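Local structure of ectonucleoside triphosphate diphosphohydrolase 4 (Homo sapiens, 6WG5) at residues 39-44 with 119-124. The protein belongs to the GDA1/CD39 family of nucleoside phosphatases, whose fold is related to that of actin. Numbering follows the deposited sequence.
Sequences NVNYGI and RAKHKE
Lys121 makes all the direct close contacts here, with Val40, Asn41 and Tyr42, a worked example of how one long side chain can join a loop to a strand. Its NZ donates to Val40 O at 2.9 Å, approaching in the carbonyl plane with a C=O...N angle of 159°. A second bond, to Pro38 O two residues earlier, holds the same ammonium group. Bends at chi2 (-87°) and chi4 (57°) turn the chain so that its end runs to the Val40 carbonyl.

The more enclosed side is that of Tyr42, a buried residue. There the lysine stem crosses the Tyr42 side chain at about a right angle, with Lys121 CG 4.1 Å from Tyr42 CE1; Pro118, Thr125 and Met76 also touch this tyrosine. On the more open side Asn41, partly exposed, meets the lysine through its amide: Asn41 ND2 lies 4.1 Å from Lys121 CE, with less surface buried than at Tyr42. Farther along the strand a water donates to both Tyr42 O and Glu124 O, at 2.9 Å from each.

Strand 40-48 pairs antiparallel with strand 53-61 and parallel with strand 127-131. The loop carrying residues 119-124 leads from helix 107-116 into strand 127-131, consistent with the actin-like fold expected of the GDA1/CD39 family.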
loop_
_atom_site.group_PDB
_atom_site.type_symbol
_atom_site.label_atom_id
_atom_site.label_comp_id
_atom_site.label_asym_id
_atom_site.label_seq_id
_atom_site.Cartn_x
_atom_site.Cartn_y
_atom_site.Cartn_z
ATOM N N ASN A 39 -11.131 27.450 -15.015
ATOM C CA ASN A 39 -9.711 27.207 -14.813
ATOM C C ASN A 39 -9.435 25.941 -14.009
ATOM O O ASN A 39 -8.279 25.690 -13.653
ATOM C CB ASN A 39 -9.069 28.416 -14.128
ATOM C CG ASN A 39 -8.957 29.615 -15.054
ATOM O OD1 ASN A 39 -8.685 29.469 -16.246
ATOM N ND2 ASN A 39 -9.175 30.806 -14.511
ATOM N N VAL A 40 -10.460 25.143 -13.720
ATOM C CA VAL A 40 -10.299 23.851 -13.062
ATOM C C VAL A 40 -10.322 22.765 -14.125
ATOM O O VAL A 40 -11.153 22.792 -15.041
ATOM C CB VAL A 40 -11.397 23.615 -12.007
ATOM C CG1 VAL A 40 -11.269 22.223 -11.399
ATOM C CG2 VAL A 40 -11.328 24.673 -10.918
ATOM N N ASN A 41 -9.408 21.807 -14.006
ATOM C CA ASN A 41 -9.348 20.659 -14.896
ATOM C C ASN A 41 -9.579 19.391 -14.087
ATOM O O ASN A 41 -9.416 19.376 -12.864
ATOM C CB ASN A 41 -8.002 20.597 -15.624
ATOM C CG ASN A 41 -7.663 21.899 -16.321
ATOM O OD1 ASN A 41 -6.739 22.607 -15.918
ATOM N ND2 ASN A 41 -8.418 22.227 -17.366
ATOM N N TYR A 42 -9.966 18.323 -14.779
ATOM C CA TYR A 42 -10.437 17.112 -14.125
ATOM C C TYR A 42 -9.727 15.888 -14.688
ATOM O O TYR A 42 -9.224 15.890 -15.814
ATOM C CB TYR A 42 -11.958 16.958 -14.286
ATOM C CG TYR A 42 -12.735 18.162 -13.803
ATOM C CD1 TYR A 42 -12.879 19.287 -14.607
ATOM C CD2 TYR A 42 -13.320 18.178 -12.543
ATOM C CE1 TYR A 42 -13.582 20.394 -14.169
ATOM C CE2 TYR A 42 -14.027 19.281 -12.096
ATOM C CZ TYR A 42 -14.155 20.386 -12.915
ATOM O OH TYR A 42 -14.856 21.487 -12.479
ATOM N N GLY A 43 -9.693 14.842 -13.875
ATOM C CA GLY A 43 -9.150 13.561 -14.293
ATOM C C GLY A 43 -9.862 12.453 -13.552
ATOM O O GLY A 43 -10.309 12.635 -12.416
ATOM N N ILE A 44 -9.979 11.298 -14.204
ATOM C CA ILE A 44 -10.776 10.189 -13.694
ATOM C C ILE A 44 -9.921 8.930 -13.686
ATOM O O ILE A 44 -9.261 8.616 -14.682
ATOM C CB ILE A 44 -12.049 9.971 -14.534
ATOM C CG1 ILE A 44 -12.904 11.243 -14.549
ATOM C CG2 ILE A 44 -12.868 8.818 -13.971
ATOM C CD1 ILE A 44 -13.773 11.378 -15.778
ATOM N N ARG A 119 -19.952 18.994 -18.723
ATOM C CA ARG A 119 -19.982 18.485 -20.091
ATOM C C ARG A 119 -18.899 19.126 -20.951
ATOM O O ARG A 119 -18.312 18.469 -21.818
ATOM C CB ARG A 119 -21.361 18.726 -20.704
ATOM C CG ARG A 119 -22.295 17.524 -20.649
ATOM C CD ARG A 119 -21.811 16.406 -21.562
ATOM N NE ARG A 119 -21.608 16.877 -22.929
ATOM C CZ ARG A 119 -20.847 16.265 -23.833
ATOM N NH1 ARG A 119 -20.198 15.150 -23.521
ATOM N NH2 ARG A 119 -20.728 16.776 -25.051
ATOM N N ALA A 120 -18.619 20.411 -20.725
ATOM C CA ALA A 120 -17.652 21.121 -21.553
ATOM C C ALA A 120 -16.230 20.610 -21.363
ATOM O O ALA A 120 -15.404 20.771 -22.268
ATOM C CB ALA A 120 -17.702 22.618 -21.250
ATOM N N LYS A 121 -15.926 19.999 -20.218
ATOM C CA LYS A 121 -14.574 19.551 -19.910
ATOM C C LYS A 121 -14.345 18.072 -20.200
ATOM O O LYS A 121 -13.205 17.608 -20.086
ATOM C CB LYS A 121 -14.254 19.834 -18.436
ATOM C CG LYS A 121 -13.985 21.301 -18.134
ATOM C CD LYS A 121 -12.523 21.652 -18.363
ATOM C CE LYS A 121 -12.308 23.154 -18.426
ATOM N NZ LYS A 121 -12.792 23.854 -17.206
ATOM N N HIS A 122 -15.389 17.325 -20.570
ATOM C CA HIS A 122 -15.221 15.901 -20.854
ATOM C C HIS A 122 -14.156 15.675 -21.920
ATOM O O HIS A 122 -13.293 14.803 -21.777
ATOM C CB HIS A 122 -16.554 15.293 -21.296
ATOM C CG HIS A 122 -17.579 15.226 -20.207
ATOM N ND1 HIS A 122 -18.759 14.525 -20.338
ATOM C CD2 HIS A 122 -17.601 15.770 -18.967
ATOM C CE1 HIS A 122 -19.463 14.640 -19.227
ATOM N NE2 HIS A 122 -18.784 15.391 -18.379
ATOM N N LYS A 123 -14.205 16.456 -23.003
ATOM C CA LYS A 123 -13.255 16.265 -24.095
ATOM C C LYS A 123 -11.815 16.429 -23.626
ATOM O O LYS A 123 -10.905 15.816 -24.196
ATOM C CB LYS A 123 -13.561 17.243 -25.232
ATOM C CG LYS A 123 -13.475 18.713 -24.839
ATOM C CD LYS A 123 -13.712 19.625 -26.039
ATOM C CE LYS A 123 -15.193 19.785 -26.350
ATOM N NZ LYS A 123 -15.756 21.040 -25.775
ATOM N N GLU A 124 -11.589 17.240 -22.595
ATOM C CA GLU A 124 -10.252 17.503 -22.078
ATOM C C GLU A 124 -9.945 16.724 -20.805
ATOM O O GLU A 124 -8.889 16.941 -20.201
ATOM C CB GLU A 124 -10.080 19.001 -21.823
ATOM C CG GLU A 124 -9.807 19.808 -23.077
ATOM C CD GLU A 124 -9.849 21.301 -22.825
ATOM O OE1 GLU A 124 -10.027 21.702 -21.656
ATOM O OE2 GLU A 124 -9.703 22.072 -23.798
HETATM O O HOH W 1 -7.687 17.484 -17.664
#